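Local coordinates for chain length determinant protein (Shigella flexneri, PDB 4E2H) that probably regulates the length of the O-antigen polysaccharide chains of lipopolysaccharide, acting at the inner membrane through its periplasmic domain, at residues G52-A57 against Q105-V110. Residues are numbered along the deposited sequence; the frame is centred on the assembly and turned at random.
Sequences GRFSSA and QYIQQV
Ile-107 meets the far end of the Phe-54 ring. Its CG2 branch lies 4.0 Å from Phe-54 CZ, and the two side chains cross at about a right angle. The backbone of Ile-107 takes part too, with its O 3.8 Å from Phe-54 CE2, oblique to the ring. Ile-107 also touches Val-89 of strand 87-92 and Tyr-232.

One turn on, Val-110 has the largest share of the contact, closely followed by Phe-54. The CB of Val-110 points at helix 43-65. Its CG1 methyl sits almost straight above the centre of one Phe-54 face, 4.0 Å from the ring centroid, a CH-pi contact. The same CG1 packs on Ala-57 CB at 3.5 Å, one turn further along helix 43-65, and lies 3.7 Å from the backbone O of Phe-54. Phe-54 reaches across because its CG is anti to the backbone N (chi1 -177°). Its ring also meets that of Tyr-232.

The contact joins helix 43-65 to the early part of helix 97-164, in the alpha/beta base of the Wzz (polysaccharide co-polymerase) periplasmic fold. The long helix extends from this base. The axes of the two short segments come within 10.3 Å, with their directions 118° apart, so they cross steeply. All four touching residues are buried and meet without hydrogen bonds or salt bridges. Cohesion here therefore rests on apolar packing and the CH-pi contact.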
ATOM      1  N   GLY C  52       1.226  15.605  12.333  1.00 41.10           N
ATOM      2  CA  GLY C  52      -0.149  15.739  12.785  1.00 38.81           C
ATOM      3  C   GLY C  52      -0.318  14.967  14.075  1.00 42.50           C
ATOM      4  O   GLY C  52      -1.072  15.356  14.971  1.00 42.22           O
ATOM      5  N   ARG C  53       0.401  13.855  14.158  1.00 38.09           N
ATOM      6  CA  ARG C  53       0.354  13.011  15.329  1.00 38.92           C
ATOM      7  C   ARG C  53       0.887  13.774  16.530  1.00 42.27           C
ATOM      8  O   ARG C  53       0.288  13.746  17.602  1.00 41.50           O
ATOM      9  CB  ARG C  53       1.194  11.766  15.072  1.00 42.80           C
ATOM     10  CG  ARG C  53       1.013  10.678  16.092  1.00 48.02           C
ATOM     11  CD  ARG C  53       1.135   9.286  15.477  1.00 50.56           C
ATOM     12  NE  ARG C  53       0.525   8.325  16.388  1.00 53.44           N
ATOM     13  CZ  ARG C  53      -0.530   7.579  16.096  1.00 52.85           C
ATOM     14  NH1 ARG C  53      -1.074   7.642  14.888  1.00 51.19           N
ATOM     15  NH2 ARG C  53      -1.018   6.756  17.012  1.00 54.98           N
ATOM     16  N   PHE C  54       2.017  14.454  16.335  1.00 45.20           N
ATOM     17  CA  PHE C  54       2.676  15.237  17.381  1.00 41.83           C
ATOM     18  C   PHE C  54       1.833  16.399  17.875  1.00 43.92           C
ATOM     19  O   PHE C  54       1.624  16.565  19.083  1.00 45.41           O
ATOM     20  CB  PHE C  54       4.002  15.788  16.856  1.00 43.21           C
ATOM     21  CG  PHE C  54       4.795  16.563  17.888  1.00 46.76           C
ATOM     22  CD1 PHE C  54       4.367  17.814  18.322  1.00 44.27           C
ATOM     23  CD2 PHE C  54       5.979  16.049  18.407  1.00 49.70           C
ATOM     24  CE1 PHE C  54       5.092  18.527  19.263  1.00 48.70           C
ATOM     25  CE2 PHE C  54       6.716  16.761  19.350  1.00 50.84           C
ATOM     26  CZ  PHE C  54       6.271  17.997  19.778  1.00 52.17           C
ATOM     27  N   SER C  55       1.373  17.229  16.946  1.00 35.30           N
ATOM     28  CA  SER C  55       0.526  18.355  17.317  1.00 34.20           C
ATOM     29  C   SER C  55      -0.715  17.878  18.073  1.00 37.55           C
ATOM     30  O   SER C  55      -1.284  18.606  18.877  1.00 37.71           O
ATOM     31  CB  SER C  55       0.079  19.114  16.080  1.00 33.05           C
ATOM     32  OG  SER C  55      -0.952  18.414  15.418  1.00 36.57           O
ATOM     33  N   SER C  56      -1.159  16.657  17.821  1.00 46.51           N
ATOM     34  CA  SER C  56      -2.373  16.233  18.498  1.00 48.01           C
ATOM     35  C   SER C  56      -2.040  15.938  19.959  1.00 47.36           C
ATOM     36  O   SER C  56      -2.702  16.432  20.857  1.00 47.14           O
ATOM     37  CB  SER C  56      -3.060  15.055  17.783  1.00 48.31           C
ATOM     38  OG  SER C  56      -2.535  13.797  18.191  1.00 51.54           O
ATOM     39  N   ALA C  57      -0.995  15.159  20.202  1.00 39.09           N
ATOM     40  CA  ALA C  57      -0.607  14.881  21.575  1.00 41.51           C
ATOM     41  C   ALA C  57      -0.257  16.208  22.252  1.00 42.09           C
ATOM     42  O   ALA C  57      -0.335  16.343  23.479  1.00 40.44           O
ATOM     43  CB  ALA C  57       0.569  13.922  21.617  1.00 39.55           C
ATOM     44  N   GLN C 105      11.107  20.902  27.349  1.00 66.51           N
ATOM     45  CA  GLN C 105      10.889  19.604  27.971  1.00 67.46           C
ATOM     46  C   GLN C 105       9.500  19.054  27.608  1.00 64.98           C
ATOM     47  O   GLN C 105       9.347  17.863  27.355  1.00 64.82           O
ATOM     48  CB  GLN C 105      11.101  19.680  29.480  1.00 70.62           C
ATOM     49  CG  GLN C 105       9.841  19.528  30.307  1.00 73.54           C
ATOM     50  CD  GLN C 105      10.157  19.311  31.779  1.00 83.63           C
ATOM     51  OE1 GLN C 105      11.282  18.935  32.137  1.00 86.07           O
ATOM     52  NE2 GLN C 105       9.164  19.545  32.641  1.00 80.61           N
ATOM     53  N   TYR C 106       8.510  19.939  27.552  1.00 48.54           N
ATOM     54  CA  TYR C 106       7.145  19.568  27.213  1.00 48.73           C
ATOM     55  C   TYR C 106       7.006  19.077  25.777  1.00 49.28           C
ATOM     56  O   TYR C 106       6.076  18.332  25.426  1.00 45.52           O
ATOM     57  CB  TYR C 106       6.207  20.737  27.487  1.00 49.37           C
ATOM     58  CG  TYR C 106       5.888  20.881  28.959  1.00 56.45           C
ATOM     59  CD1 TYR C 106       6.348  19.941  29.872  1.00 55.64           C
ATOM     60  CD2 TYR C 106       5.120  21.942  29.436  1.00 58.29           C
ATOM     61  CE1 TYR C 106       6.064  20.053  31.219  1.00 60.95           C
ATOM     62  CE2 TYR C 106       4.819  22.057  30.786  1.00 57.11           C
ATOM     63  CZ  TYR C 106       5.297  21.109  31.676  1.00 60.52           C
ATOM     64  OH  TYR C 106       5.016  21.200  33.026  1.00 57.65           O
ATOM     65  N   ILE C 107       7.946  19.503  24.952  1.00 44.69           N
ATOM     66  CA  ILE C 107       8.072  19.010  23.590  1.00 44.25           C
ATOM     67  C   ILE C 107       8.763  17.662  23.577  1.00 44.39           C
ATOM     68  O   ILE C 107       8.384  16.779  22.819  1.00 44.64           O
ATOM     69  CB  ILE C 107       8.904  19.979  22.753  1.00 45.47           C
ATOM     70  CG1 ILE C 107       8.017  21.148  22.297  1.00 45.03           C
ATOM     71  CG2 ILE C 107       9.583  19.250  21.589  1.00 35.40           C
ATOM     72  CD1 ILE C 107       8.785  22.298  21.683  1.00 43.12           C
ATOM     73  N   GLN C 108       9.792  17.516  24.407  1.00 49.72           N
ATOM     74  CA  GLN C 108      10.465  16.236  24.548  1.00 49.17           C
ATOM     75  C   GLN C 108       9.560  15.255  25.297  1.00 51.66           C
ATOM     76  O   GLN C 108       9.773  14.047  25.252  1.00 51.99           O
ATOM     77  CB  GLN C 108      11.803  16.404  25.266  1.00 48.74           C
ATOM     78  CG  GLN C 108      12.656  15.143  25.339  1.00 49.75           C
ATOM     79  CD  GLN C 108      13.023  14.586  23.965  1.00 59.56           C
ATOM     80  OE1 GLN C 108      13.363  15.343  23.039  1.00 57.50           O
ATOM     81  NE2 GLN C 108      12.960  13.251  23.825  1.00 58.49           N
ATOM     82  N   GLN C 109       8.537  15.777  25.968  1.00 46.88           N
ATOM     83  CA  GLN C 109       7.636  14.932  26.728  1.00 44.84           C
ATOM     84  C   GLN C 109       6.593  14.358  25.781  1.00 53.57           C
ATOM     85  O   GLN C 109       6.131  13.218  25.937  1.00 50.64           O
ATOM     86  CB  GLN C 109       6.965  15.726  27.848  1.00 48.44           C
ATOM     87  CG  GLN C 109       5.784  15.013  28.506  1.00 46.93           C
ATOM     88  CD  GLN C 109       5.098  15.879  29.549  1.00 48.06           C
ATOM     89  OE1 GLN C 109       5.687  16.204  30.581  1.00 50.06           O
ATOM     90  NE2 GLN C 109       3.860  16.281  29.274  1.00 45.92           N
ATOM     91  N   VAL C 110       6.222  15.160  24.793  1.00 61.86           N
ATOM     92  CA  VAL C 110       5.304  14.694  23.778  1.00 55.88           C
ATOM     93  C   VAL C 110       6.059  13.863  22.748  1.00 61.54           C
ATOM     94  O   VAL C 110       5.550  12.843  22.284  1.00 61.40           O
ATOM     95  CB  VAL C 110       4.555  15.860  23.115  1.00 57.97           C
ATOM     96  CG1 VAL C 110       3.750  15.370  21.925  1.00 55.43           C
ATOM     97  CG2 VAL C 110       3.642  16.542  24.127  1.00 55.14           C
TER